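Local coordinates for DNA repair protein RAD2 (Saccharomyces cerevisiae, PDB 4Q0W) that cuts single-stranded DNA as a magnesium-dependent structure-specific endonuclease, making an incision essential to nucleotide excision repair of damaged DNA, at residues T12-L18 with K211-Y217; E156-F161 with M338-M343; G247-M251 with K296-I302. All coordinates share one frame; numbering follows the deposited sequence.

Contact 1: residues T12-L18 with K211-Y217; sequences TARPVRL and KNYVEFY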
loop_
_atom_site.group_PDB
_atom_site.type_symbol
_atom_site.label_atom_id
_atom_site.label_comp_id
_atom_site.label_asym_id
_atom_site.label_seq_id
_atom_site.Cartn_x
_atom_site.Cartn_y
_atom_site.Cartn_z
ATOM N N THR A 12 -4.247 22.243 2.066
ATOM C CA THR A 12 -4.290 23.701 1.950
ATOM C C THR A 12 -5.506 24.164 1.145
ATOM O O THR A 12 -5.707 25.363 0.949
ATOM C CB THR A 12 -3.036 24.257 1.290
ATOM O OG1 THR A 12 -3.041 23.892 -0.097
ATOM C CG2 THR A 12 -1.766 23.696 1.987
ATOM N N ALA A 13 -6.293 23.212 0.651
ATOM C CA ALA A 13 -7.429 23.556 -0.209
ATOM C C ALA A 13 -8.483 24.287 0.604
ATOM O O ALA A 13 -8.748 23.928 1.756
ATOM C CB ALA A 13 -8.037 22.313 -0.809
ATOM N N ARG A 14 -9.099 25.289 -0.011
ATOM C CA ARG A 14 -10.213 25.992 0.611
ATOM C C ARG A 14 -11.468 25.882 -0.253
ATOM O O ARG A 14 -11.450 26.235 -1.438
ATOM C CB ARG A 14 -9.847 27.454 0.846
ATOM C CG ARG A 14 -8.773 27.629 1.909
ATOM C CD ARG A 14 -9.360 27.541 3.321
ATOM N NE ARG A 14 -10.005 28.798 3.723
ATOM C CZ ARG A 14 -9.341 29.901 4.072
ATOM N NH1 ARG A 14 -8.012 29.905 4.059
ATOM N NH2 ARG A 14 -9.998 31.003 4.433
ATOM N N PRO A 15 -12.558 25.370 0.338
ATOM C CA PRO A 15 -13.836 25.213 -0.364
ATOM C C PRO A 15 -14.389 26.569 -0.751
ATOM O O PRO A 15 -14.422 27.486 0.072
ATOM C CB PRO A 15 -14.738 24.562 0.688
ATOM C CG PRO A 15 -13.775 23.917 1.672
ATOM C CD PRO A 15 -12.618 24.866 1.721
ATOM N N VAL A 16 -14.807 26.701 -2.001
ATOM C CA VAL A 16 -15.346 27.961 -2.504
ATOM C C VAL A 16 -16.658 27.694 -3.250
ATOM O O VAL A 16 -16.749 26.740 -4.041
ATOM C CB VAL A 16 -14.317 28.669 -3.421
ATOM C CG1 VAL A 16 -14.972 29.749 -4.266
ATOM C CG2 VAL A 16 -13.181 29.255 -2.582
ATOM N N ARG A 17 -17.672 28.519 -2.983
ATOM C CA ARG A 17 -18.987 28.369 -3.622
ATOM C C ARG A 17 -18.989 28.833 -5.073
ATOM O O ARG A 17 -18.470 29.911 -5.396
ATOM C CB ARG A 17 -20.061 29.141 -2.849
ATOM C CG ARG A 17 -20.317 28.588 -1.456
ATOM C CD ARG A 17 -21.582 29.163 -0.839
ATOM N NE ARG A 17 -22.241 28.159 -0.010
ATOM C CZ ARG A 17 -23.073 27.235 -0.487
ATOM N NH1 ARG A 17 -23.622 26.352 0.338
ATOM N NH2 ARG A 17 -23.356 27.189 -1.787
ATOM N N LEU A 18 -19.606 28.038 -5.942
ATOM C CA LEU A 18 -19.663 28.380 -7.366
ATOM C C LEU A 18 -20.255 29.766 -7.562
ATOM O O LEU A 18 -19.816 30.518 -8.431
ATOM C CB LEU A 18 -20.468 27.325 -8.123
ATOM C CG LEU A 18 -19.912 25.919 -7.895
ATOM C CD1 LEU A 18 -20.977 24.846 -8.119
ATOM C CD2 LEU A 18 -18.715 25.689 -8.799
ATOM N N LYS A 211 -20.974 19.002 -7.130
ATOM C CA LYS A 211 -20.942 19.592 -5.787
ATOM C C LYS A 211 -21.336 21.060 -5.792
ATOM O O LYS A 211 -21.282 21.719 -6.834
ATOM C CB LYS A 211 -19.546 19.460 -5.183
ATOM C CG LYS A 211 -19.429 18.396 -4.117
ATOM C CD LYS A 211 -18.565 17.229 -4.569
ATOM C CE LYS A 211 -18.651 16.093 -3.560
ATOM N NZ LYS A 211 -20.072 15.708 -3.296
ATOM N N ASN A 212 -21.719 21.581 -4.628
ATOM C CA ASN A 212 -22.043 23.004 -4.527
ATOM C C ASN A 212 -20.798 23.896 -4.457
ATOM O O ASN A 212 -20.881 25.121 -4.659
ATOM C CB ASN A 212 -23.020 23.295 -3.369
ATOM C CG ASN A 212 -22.505 22.824 -2.009
ATOM O OD1 ASN A 212 -21.300 22.749 -1.768
ATOM N ND2 ASN A 212 -23.433 22.518 -1.107
ATOM N N TYR A 213 -19.647 23.269 -4.200
ATOM C CA TYR A 213 -18.391 23.997 -4.047
ATOM C C TYR A 213 -17.300 23.514 -5.013
ATOM O O TYR A 213 -17.435 22.468 -5.654
ATOM C CB TYR A 213 -17.897 23.905 -2.595
ATOM C CG TYR A 213 -17.398 22.531 -2.205
ATOM C CD1 TYR A 213 -18.286 21.517 -1.861
ATOM C CD2 TYR A 213 -16.036 22.243 -2.180
ATOM C CE1 TYR A 213 -17.832 20.247 -1.507
ATOM C CE2 TYR A 213 -15.571 20.971 -1.825
ATOM C CZ TYR A 213 -16.476 19.984 -1.489
ATOM O OH TYR A 213 -16.032 18.730 -1.133
ATOM N N VAL A 214 -16.225 24.294 -5.102
ATOM C CA VAL A 214 -15.044 23.958 -5.897
ATOM C C VAL A 214 -13.822 24.132 -4.981
ATOM O O VAL A 214 -13.858 24.956 -4.055
ATOM C CB VAL A 214 -14.951 24.875 -7.151
ATOM C CG1 VAL A 214 -14.806 26.317 -6.747
ATOM C CG2 VAL A 214 -13.801 24.470 -8.074
ATOM N N GLU A 215 -12.762 23.351 -5.195
ATOM C CA GLU A 215 -11.562 23.464 -4.348
ATOM C C GLU A 215 -10.593 24.522 -4.870
ATOM O O GLU A 215 -10.068 24.411 -5.990
ATOM C CB GLU A 215 -10.845 22.120 -4.223
ATOM C CG GLU A 215 -11.696 21.023 -3.606
ATOM C CD GLU A 215 -10.948 19.715 -3.469
ATOM O OE1 GLU A 215 -9.754 19.664 -3.846
ATOM O OE2 GLU A 215 -11.555 18.738 -2.979
ATOM N N PHE A 216 -10.356 25.547 -4.064
ATOM C CA PHE A 216 -9.450 26.623 -4.454
ATOM C C PHE A 216 -8.052 26.416 -3.850
ATOM O O PHE A 216 -7.929 26.106 -2.666
ATOM C CB PHE A 216 -10.020 27.958 -4.004
ATOM C CG PHE A 216 -9.079 29.115 -4.176
ATOM C CD1 PHE A 216 -8.848 29.659 -5.429
ATOM C CD2 PHE A 216 -8.438 29.673 -3.074
ATOM C CE1 PHE A 216 -7.991 30.737 -5.592
ATOM C CE2 PHE A 216 -7.578 30.748 -3.225
ATOM C CZ PHE A 216 -7.356 31.284 -4.487
ATOM N N TYR A 217 -7.012 26.582 -4.668
ATOM C CA TYR A 217 -5.631 26.443 -4.203
ATOM C C TYR A 217 -4.840 27.645 -4.648
ATOM O O TYR A 217 -4.993 28.114 -5.782
ATOM C CB TYR A 217 -4.958 25.215 -4.827
ATOM C CG TYR A 217 -5.528 23.885 -4.407
ATOM C CD1 TYR A 217 -6.668 23.365 -5.015
ATOM C CD2 TYR A 217 -4.917 23.136 -3.420
ATOM C CE1 TYR A 217 -7.190 22.132 -4.629
ATOM C CE2 TYR A 217 -5.428 21.900 -3.030
ATOM C CZ TYR A 217 -6.560 21.403 -3.641
ATOM O OH TYR A 217 -7.063 20.177 -3.241
HETATM O O HOH W 1 -6.291 27.225 -0.789
#

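Contact 2: residues E156-F161 with M338-M343; sequences ELLSRF and MLRSFM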
loop_
_atom_site.group_PDB
_atom_site.type_symbol
_atom_site.label_atom_id
_atom_site.label_comp_id
_atom_site.label_asym_id
_atom_site.label_seq_id
_atom_site.Cartn_x
_atom_site.Cartn_y
_atom_site.Cartn_z
ATOM N N GLU A 156 -15.986 25.164 -32.632
ATOM C CA GLU A 156 -17.120 25.809 -33.298
ATOM C C GLU A 156 -18.212 26.079 -32.262
ATOM O O GLU A 156 -18.802 27.153 -32.233
ATOM C CB GLU A 156 -17.656 24.933 -34.436
ATOM C CG GLU A 156 -18.907 25.491 -35.136
ATOM C CD GLU A 156 -18.656 26.818 -35.822
ATOM O OE1 GLU A 156 -17.500 27.078 -36.219
ATOM O OE2 GLU A 156 -19.613 27.610 -35.961
ATOM N N LEU A 157 -18.466 25.097 -31.406
ATOM C CA LEU A 157 -19.425 25.262 -30.326
ATOM C C LEU A 157 -19.049 26.463 -29.468
ATOM O O LEU A 157 -19.886 27.350 -29.213
ATOM C CB LEU A 157 -19.497 23.995 -29.483
ATOM C CG LEU A 157 -20.444 24.010 -28.281
ATOM C CD1 LEU A 157 -21.881 24.293 -28.713
ATOM C CD2 LEU A 157 -20.366 22.701 -27.541
ATOM N N LEU A 158 -17.783 26.504 -29.051
ATOM C CA LEU A 158 -17.272 27.615 -28.248
ATOM C C LEU A 158 -17.541 28.971 -28.905
ATOM O O LEU A 158 -17.995 29.910 -28.246
ATOM C CB LEU A 158 -15.777 27.438 -27.980
ATOM C CG LEU A 158 -15.446 26.443 -26.867
ATOM C CD1 LEU A 158 -13.949 26.098 -26.859
ATOM C CD2 LEU A 158 -15.891 27.014 -25.506
ATOM N N SER A 159 -17.289 29.076 -30.205
ATOM C CA SER A 159 -17.448 30.375 -30.852
ATOM C C SER A 159 -18.923 30.773 -31.018
ATOM O O SER A 159 -19.260 31.953 -30.916
ATOM C CB SER A 159 -16.681 30.440 -32.173
ATOM O OG SER A 159 -17.272 29.605 -33.146
ATOM N N ARG A 160 -19.804 29.797 -31.230
ATOM C CA ARG A 160 -21.243 30.085 -31.264
ATOM C C ARG A 160 -21.775 30.508 -29.886
ATOM O O ARG A 160 -22.824 31.163 -29.794
ATOM C CB ARG A 160 -22.026 28.888 -31.817
ATOM C CG ARG A 160 -21.612 28.518 -33.252
ATOM C CD ARG A 160 -22.474 27.394 -33.846
ATOM N NE ARG A 160 -22.013 27.030 -35.189
ATOM C CZ ARG A 160 -22.775 26.510 -36.149
ATOM N NH1 ARG A 160 -24.073 26.290 -35.951
ATOM N NH2 ARG A 160 -22.236 26.222 -37.322
ATOM N N PHE A 161 -21.050 30.138 -28.823
ATOM C CA PHE A 161 -21.353 30.609 -27.471
ATOM C C PHE A 161 -20.735 31.987 -27.246
ATOM O O PHE A 161 -20.993 32.631 -26.229
ATOM C CB PHE A 161 -20.786 29.660 -26.417
ATOM C CG PHE A 161 -21.771 28.652 -25.892
ATOM C CD1 PHE A 161 -22.800 29.040 -25.040
ATOM C CD2 PHE A 161 -21.646 27.305 -26.219
ATOM C CE1 PHE A 161 -23.697 28.107 -24.548
ATOM C CE2 PHE A 161 -22.537 26.361 -25.725
ATOM C CZ PHE A 161 -23.561 26.761 -24.882
ATOM N N MET A 338 -27.565 29.953 -33.966
ATOM C CA MET A 338 -26.495 29.066 -34.434
ATOM C C MET A 338 -26.223 27.918 -33.467
ATOM O O MET A 338 -25.774 26.845 -33.880
ATOM C CB MET A 338 -25.218 29.851 -34.740
ATOM C CG MET A 338 -25.370 30.837 -35.893
ATOM S SD MET A 338 -25.958 30.054 -37.431
ATOM C CE MET A 338 -24.460 29.256 -38.014
ATOM N N LEU A 339 -26.505 28.137 -32.181
ATOM C CA LEU A 339 -26.412 27.067 -31.196
ATOM C C LEU A 339 -27.542 26.053 -31.427
ATOM O O LEU A 339 -27.322 24.844 -31.350
ATOM C CB LEU A 339 -26.459 27.634 -29.755
ATOM C CG LEU A 339 -25.188 28.308 -29.201
ATOM C CD1 LEU A 339 -25.459 29.021 -27.863
ATOM C CD2 LEU A 339 -24.020 27.304 -29.042
ATOM N N ARG A 340 -28.750 26.547 -31.693
ATOM C CA ARG A 340 -29.885 25.677 -32.026
ATOM C C ARG A 340 -29.551 24.745 -33.187
ATOM O O ARG A 340 -29.713 23.528 -33.096
ATOM C CB ARG A 340 -31.089 26.510 -32.460
ATOM C CG ARG A 340 -31.935 27.110 -31.348
ATOM C CD ARG A 340 -32.812 28.200 -31.973
ATOM N NE ARG A 340 -33.898 28.647 -31.106
ATOM C CZ ARG A 340 -34.792 29.561 -31.464
ATOM N NH1 ARG A 340 -34.722 30.114 -32.665
ATOM N NH2 ARG A 340 -35.749 29.923 -30.624
ATOM N N SER A 341 -29.103 25.323 -34.291
ATOM C CA SER A 341 -28.797 24.504 -35.454
ATOM C C SER A 341 -27.595 23.572 -35.205
ATOM O O SER A 341 -27.567 22.435 -35.696
ATOM C CB SER A 341 -28.591 25.381 -36.695
ATOM O OG SER A 341 -27.658 26.419 -36.453
ATOM N N PHE A 342 -26.620 24.037 -34.425
ATOM C CA PHE A 342 -25.449 23.210 -34.109
ATOM C C PHE A 342 -25.833 21.955 -33.353
ATOM O O PHE A 342 -25.446 20.851 -33.740
ATOM C CB PHE A 342 -24.417 23.989 -33.293
ATOM C CG PHE A 342 -23.143 23.216 -33.036
ATOM C CD1 PHE A 342 -22.107 23.248 -33.958
ATOM C CD2 PHE A 342 -22.990 22.447 -31.879
ATOM C CE1 PHE A 342 -20.920 22.540 -33.733
ATOM C CE2 PHE A 342 -21.804 21.727 -31.643
ATOM C CZ PHE A 342 -20.772 21.777 -32.575
ATOM N N MET A 343 -26.567 22.130 -32.253
ATOM C CA MET A 343 -27.016 21.003 -31.438
ATOM C C MET A 343 -27.992 20.090 -32.195
ATOM O O MET A 343 -28.027 18.869 -31.977
ATOM C CB MET A 343 -27.659 21.499 -30.136
ATOM C CG MET A 343 -26.702 22.269 -29.220
ATOM S SD MET A 343 -25.235 21.312 -28.761
ATOM C CE MET A 343 -25.871 20.349 -27.374
#

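Contact 3: residues G247-M251 with K296-I302; sequences GLKGM and KLVNNEI. With K (potassium ion), chain F; nucleotides of chain D.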
loop_
_atom_site.group_PDB
_atom_site.type_symbol
_atom_site.label_atom_id
_atom_site.label_comp_id
_atom_site.label_asym_id
_atom_site.label_seq_id
_atom_site.Cartn_x
_atom_site.Cartn_y
_atom_site.Cartn_z
ATOM N N GLY A 247 11.315 10.439 -11.810
ATOM C CA GLY A 247 11.508 10.464 -10.364
ATOM C C GLY A 247 12.376 9.340 -9.824
ATOM O O GLY A 247 13.151 8.733 -10.568
ATOM N N LEU A 248 12.258 9.055 -8.528
ATOM C CA LEU A 248 13.113 8.039 -7.920
ATOM C C LEU A 248 12.301 6.914 -7.300
ATOM O O LEU A 248 11.316 7.165 -6.594
ATOM C CB LEU A 248 14.002 8.654 -6.835
ATOM C CG LEU A 248 15.023 9.714 -7.236
ATOM C CD1 LEU A 248 15.866 10.080 -6.019
ATOM C CD2 LEU A 248 15.914 9.235 -8.381
ATOM N N LYS A 249 12.722 5.677 -7.544
ATOM C CA LYS A 249 12.070 4.537 -6.910
ATOM C C LYS A 249 12.092 4.696 -5.390
ATOM O O LYS A 249 13.095 5.127 -4.812
ATOM C CB LYS A 249 12.749 3.229 -7.309
ATOM C CG LYS A 249 12.198 2.012 -6.569
ATOM C CD LYS A 249 12.875 0.720 -6.990
ATOM C CE LYS A 249 12.270 -0.465 -6.236
ATOM N NZ LYS A 249 12.964 -1.743 -6.551
ATOM N N GLY A 250 10.972 4.386 -4.745
ATOM C CA GLY A 250 10.901 4.457 -3.300
ATOM C C GLY A 250 10.495 5.828 -2.785
ATOM O O GLY A 250 10.172 5.969 -1.604
ATOM N N MET A 251 10.511 6.840 -3.653
ATOM C CA MET A 251 10.114 8.172 -3.214
ATOM C C MET A 251 8.617 8.448 -3.421
ATOM O O MET A 251 8.184 8.847 -4.507
ATOM C CB MET A 251 10.946 9.260 -3.893
ATOM C CG MET A 251 12.433 9.223 -3.554
ATOM S SD MET A 251 12.824 9.790 -1.872
ATOM C CE MET A 251 13.186 8.198 -1.107
ATOM N N LYS A 296 17.903 2.758 2.385
ATOM C CA LYS A 296 16.805 2.652 1.427
ATOM C C LYS A 296 17.238 2.966 -0.014
ATOM O O LYS A 296 16.857 2.256 -0.952
ATOM C CB LYS A 296 15.656 3.574 1.836
ATOM C CG LYS A 296 14.513 3.588 0.845
ATOM C CD LYS A 296 13.319 4.332 1.414
ATOM C CE LYS A 296 12.194 4.395 0.398
ATOM N NZ LYS A 296 11.025 5.126 0.949
ATOM N N LEU A 297 18.020 4.030 -0.192
ATOM C CA LEU A 297 18.461 4.413 -1.535
ATOM C C LEU A 297 19.367 3.331 -2.130
ATOM O O LEU A 297 19.230 2.969 -3.302
ATOM C CB LEU A 297 19.152 5.785 -1.510
ATOM C CG LEU A 297 18.293 6.955 -0.994
ATOM C CD1 LEU A 297 19.157 8.160 -0.625
ATOM C CD2 LEU A 297 17.240 7.367 -2.004
ATOM N N VAL A 298 20.267 2.796 -1.310
ATOM C CA VAL A 298 21.152 1.712 -1.744
ATOM C C VAL A 298 20.335 0.507 -2.201
ATOM O O VAL A 298 20.483 0.035 -3.337
ATOM C CB VAL A 298 22.147 1.309 -0.641
ATOM C CG1 VAL A 298 22.945 0.073 -1.052
ATOM C CG2 VAL A 298 23.094 2.456 -0.347
ATOM N N ASN A 299 19.445 0.036 -1.334
ATOM C CA ASN A 299 18.590 -1.096 -1.668
ATOM C C ASN A 299 17.782 -0.840 -2.934
ATOM O O ASN A 299 17.553 -1.755 -3.730
ATOM C CB ASN A 299 17.668 -1.459 -0.496
ATOM C CG ASN A 299 16.861 -2.724 -0.764
ATOM O OD1 ASN A 299 15.635 -2.678 -0.910
ATOM N ND2 ASN A 299 17.551 -3.855 -0.856
ATOM N N ASN A 300 17.377 0.408 -3.145
ATOM C CA ASN A 300 16.674 0.749 -4.382
ATOM C C ASN A 300 17.604 1.055 -5.564
ATOM O O ASN A 300 17.136 1.486 -6.618
ATOM C CB ASN A 300 15.671 1.895 -4.157
ATOM C CG ASN A 300 14.443 1.437 -3.380
ATOM O OD1 ASN A 300 14.092 0.255 -3.415
ATOM N ND2 ASN A 300 13.793 2.363 -2.669
ATOM N N GLU A 301 18.904 0.829 -5.373
ATOM C CA GLU A 301 19.903 0.998 -6.432
ATOM C C GLU A 301 19.878 2.406 -7.009
ATOM O O GLU A 301 19.942 2.593 -8.219
ATOM C CB GLU A 301 19.687 -0.040 -7.540
ATOM C CG GLU A 301 19.887 -1.485 -7.056
ATOM C CD GLU A 301 19.858 -2.499 -8.192
ATOM O OE1 GLU A 301 19.074 -2.321 -9.151
ATOM O OE2 GLU A 301 20.631 -3.476 -8.127
ATOM N N ILE A 302 19.764 3.400 -6.137
ATOM C CA ILE A 302 19.608 4.769 -6.604
ATOM C C ILE A 302 20.956 5.318 -7.067
ATOM O O ILE A 302 21.968 5.164 -6.384
ATOM C CB ILE A 302 19.027 5.693 -5.507
ATOM C CG1 ILE A 302 17.642 5.204 -5.058
ATOM C CG2 ILE A 302 18.947 7.135 -6.025
ATOM C CD1 ILE A 302 16.591 5.217 -6.156
HETATM K K K F . 8.394 7.093 -7.064
ATOM P P DC D 10 7.355 3.776 -5.061
ATOM O OP1 DC D 10 8.678 3.279 -5.533
ATOM O OP2 DC D 10 6.918 5.164 -5.355
ATOM O "O5'" DC D 10 6.220 2.799 -5.609
ATOM C "C5'" DC D 10 6.469 1.416 -5.392
ATOM C "C4'" DC D 10 5.328 0.607 -5.964
ATOM O "O4'" DC D 10 4.170 0.726 -5.107
ATOM C "C3'" DC D 10 4.887 1.024 -7.368
ATOM O "O3'" DC D 10 5.032 -0.163 -8.140
ATOM C "C2'" DC D 10 3.433 1.481 -7.188
ATOM C "C1'" DC D 10 3.019 0.732 -5.918
ATOM N N1 DC D 10 1.965 1.308 -5.036
ATOM C C2 DC D 10 0.866 0.501 -4.709
ATOM O O2 DC D 10 0.808 -0.636 -5.190
ATOM N N3 DC D 10 -0.103 0.990 -3.898
ATOM C C4 DC D 10 0.009 2.223 -3.408
ATOM N N4 DC D 10 -0.972 2.648 -2.605
ATOM C C5 DC D 10 1.130 3.064 -3.723
ATOM C C6 DC D 10 2.081 2.574 -4.531
ATOM P P DA D 9 6.258 7.166 0.791
ATOM O OP1 DA D 9 7.519 7.894 0.486
ATOM O OP2 DA D 9 4.971 7.908 0.767
ATOM O "O5'" DA D 9 6.152 5.897 -0.184
ATOM C "C5'" DA D 9 7.224 4.959 -0.211
ATOM C "C4'" DA D 9 6.923 3.852 -1.198
ATOM O "O4'" DA D 9 5.790 3.073 -0.732
ATOM C "C3'" DA D 9 6.560 4.301 -2.613
ATOM O "O3'" DA D 9 7.346 3.503 -3.474
ATOM C "C2'" DA D 9 5.060 4.011 -2.744
ATOM C "C1'" DA D 9 4.918 2.810 -1.814
ATOM N N9 DA D 9 3.616 2.627 -1.186
ATOM C C8 DA D 9 2.929 3.552 -0.440
ATOM N N7 DA D 9 1.790 3.106 0.022
ATOM C C5 DA D 9 1.727 1.796 -0.439
ATOM C C6 DA D 9 0.752 0.792 -0.288
ATOM N N6 DA D 9 -0.376 0.984 0.416
ATOM N N1 DA D 9 0.986 -0.406 -0.882
ATOM C C2 DA D 9 2.125 -0.569 -1.580
ATOM N N3 DA D 9 3.108 0.317 -1.796
ATOM C C4 DA D 9 2.847 1.482 -1.188
HETATM O O HOH W 2 14.576 5.131 -2.467
HETATM O O HOH W 3 15.367 -2.469 -5.908
HETATM O O HOH W 4 6.157 8.423 -7.415
HETATM O O HOH W 5 8.449 5.348 -8.943
HETATM O O HOH W 6 8.302 7.999 -9.488
#

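Contact 1: residues T12-L18 with K211-Y217
Strand 14-17 of the N-domain pairs with strand 213-218 of the I-domain in an antiparallel ladder at the edge of the central sheet. Arg-14 and Phe-216 form a hydrogen-bonded pair, with Arg-14 N to Phe-216 O at 3.0 Å and Phe-216 N to Arg-14 O at 2.9 Å. Val-16 and Val-214 form the next such pair, closed by a short bond of 2.7 Å from Val-214 N to Val-16 O. Between them stands the non-hydrogen-bonded pair Pro-15 and Glu-215, a position where proline is tolerated, since this pair does not call on its missing N-H. Beyond Arg-17 the ladder fades into a weak bond from Leu-18 N to Asn-212 O.

On one face the beta-branched Val-16 suits the extended backbone: with CG1 anti to the backbone N (chi1 164°), its other methyl, CG2, comes within 3.7 Å of Phe-216 CB. On the other face, beside Glu-215, Pro-15 offers CB to CD2 of the Tyr-213 ring. At the far end Ala-13 CA lies over one face of the Tyr-217 ring, offset toward its rim, and Ala-13 CB comes within 3.3 Å of Tyr-217 CZ; a small methyl fits this close approach. The same tyrosine gives its hydroxyl proton to Glu-215 OE1 (2.8 Å), a bond that helps fix the direction of the ring's end. Here a water bridges Thr-12 O and Phe-216 O.

Leu-18 turns inward, its CD2 reaching Val-214 CB at 4.2 Å, while Phe-67 and Met-207 also pack on it. Strand 202-205 flanks 213-218 on its other side, so the ladder adds 14-17 as an outermost strand of the mixed sheet. Joining N- and I-domain strands in one alpha/beta sheet is characteristic of the PIN-like, Rossmann-like nuclease core of the XPG/RAD2 family.

Contact 2: residues E156-F161 with M338-M343
Arg-160 reaches from helix 148-160 into a hole on helix 336-347 formed by Met-338, Leu-339, Ser-341 and Phe-342, a single knob-into-hole contact between nearly antiparallel helices. The short segments run at 155° to one another, 9.9 Å apart at their closest.

The tightly packed part is apolar. Leu-339 sets CD2 over one face of the Phe-161 ring, a CH-pi contact with the methyl 3.9 Å from the ring centroid, and the same CD2 also meets Leu-157 CD1. Leu-157 CD1 in turn touches Phe-342 CD2 at 3.8 Å. The forked end of Leu-339 suits the place, since CD1 and CD2 both rest on the Phe-161 ring. Phe-161 and Leu-339 also pack on Leu-358 of helix 351-361, and helix 52-66 continues the core beyond Phe-161.

Toward solvent the contact becomes polar and more open at its edge, with Met-338 exposed and Glu-156 and Arg-160 only partly buried. The Arg-160 chain is extended from CG to NE (chi2 -175°), carrying its guanidinium across to the other helix. That flat group has Phe-342 CD1 over one face and Met-338 CE over the opposite one, the unbranched methionine chain bending at chi2 and chi3 to fold its methyl onto it. Glu-156, one turn earlier on its own helix, helps fix the rotation of the group: its OE2 uses the anti lone pair to accept from Arg-160 NE at 2.6 Å in a salt bridge. On the other side, Arg-160 NH1 donates to Met-338 O at 2.7 Å, while Phe-342 N approaches that oxygen from the opposite face of its carbonyl plane.

Contact 3: residues G247-M251 with K296-I302
A potassium ion joins the turn Leu-248 to Met-251 to the DNA, while Lys-296 and Asn-300 hold the turn from helix 288-299 and its C-terminal end. Leu-248 O and Met-251 O, at 3.0 and 3.1 Å from the potassium ion, share it with OP2 of DC10 of chain D and three waters. Gly-250 N donates to OP1 of the same phosphate at 2.7 Å. Glycine suits this type II turn: its positive phi would jam a CB against the preceding carbonyl, and Asn-300 ND2 would clash with it.

Lys-296, its chain fully extended and CG anti to the backbone N (chi1 176°), brings NZ to Gly-250 O at 2.8 Å, tilted from the carbonyl plane. A methionine in place of Lys-296 would probably leave Gly-250 O without this charged donor and the turn less firmly held. Asn-300 and Lys-249 cross at about a right angle, with Lys-249 CE 3.4 Å from Asn-300 OD1. A water accepts from Asn-300 ND2 and donates to Lys-249 O. Ile-302, whose N closes the Schellman motif on Leu-297 O at the end of helix 288-299, packs CD1 against Lys-249 O.

Backbone groups and a cation thus grip the phosphate without reading a base, consistent with sequence-independent DNA binding by the helix-two-turn-helix of this family.

Overall arrangement
The three contacts are spread along an elongated catalytic core and do not touch. Contacts 2 and 3 lie on opposite sides of the chain's centre, 53 Å apart between centres, with contact 1 at 30 Å from contact 2 and 36 Å from contact 3. Contacts 1 and 2 cross along the chain, whereas contact 3 falls within the sequence spanned by contact 2. Contact 1 belongs to the sheet of the nuclease core; its Tyr-217 side chain is about 11 Å from that of Asp-192, a probable magnesium ligand. Contact 3 holds a DNA phosphate directly and through potassium; nearest atoms of contacts 1 and 2 lie about 6 and 18 Å from the DNA.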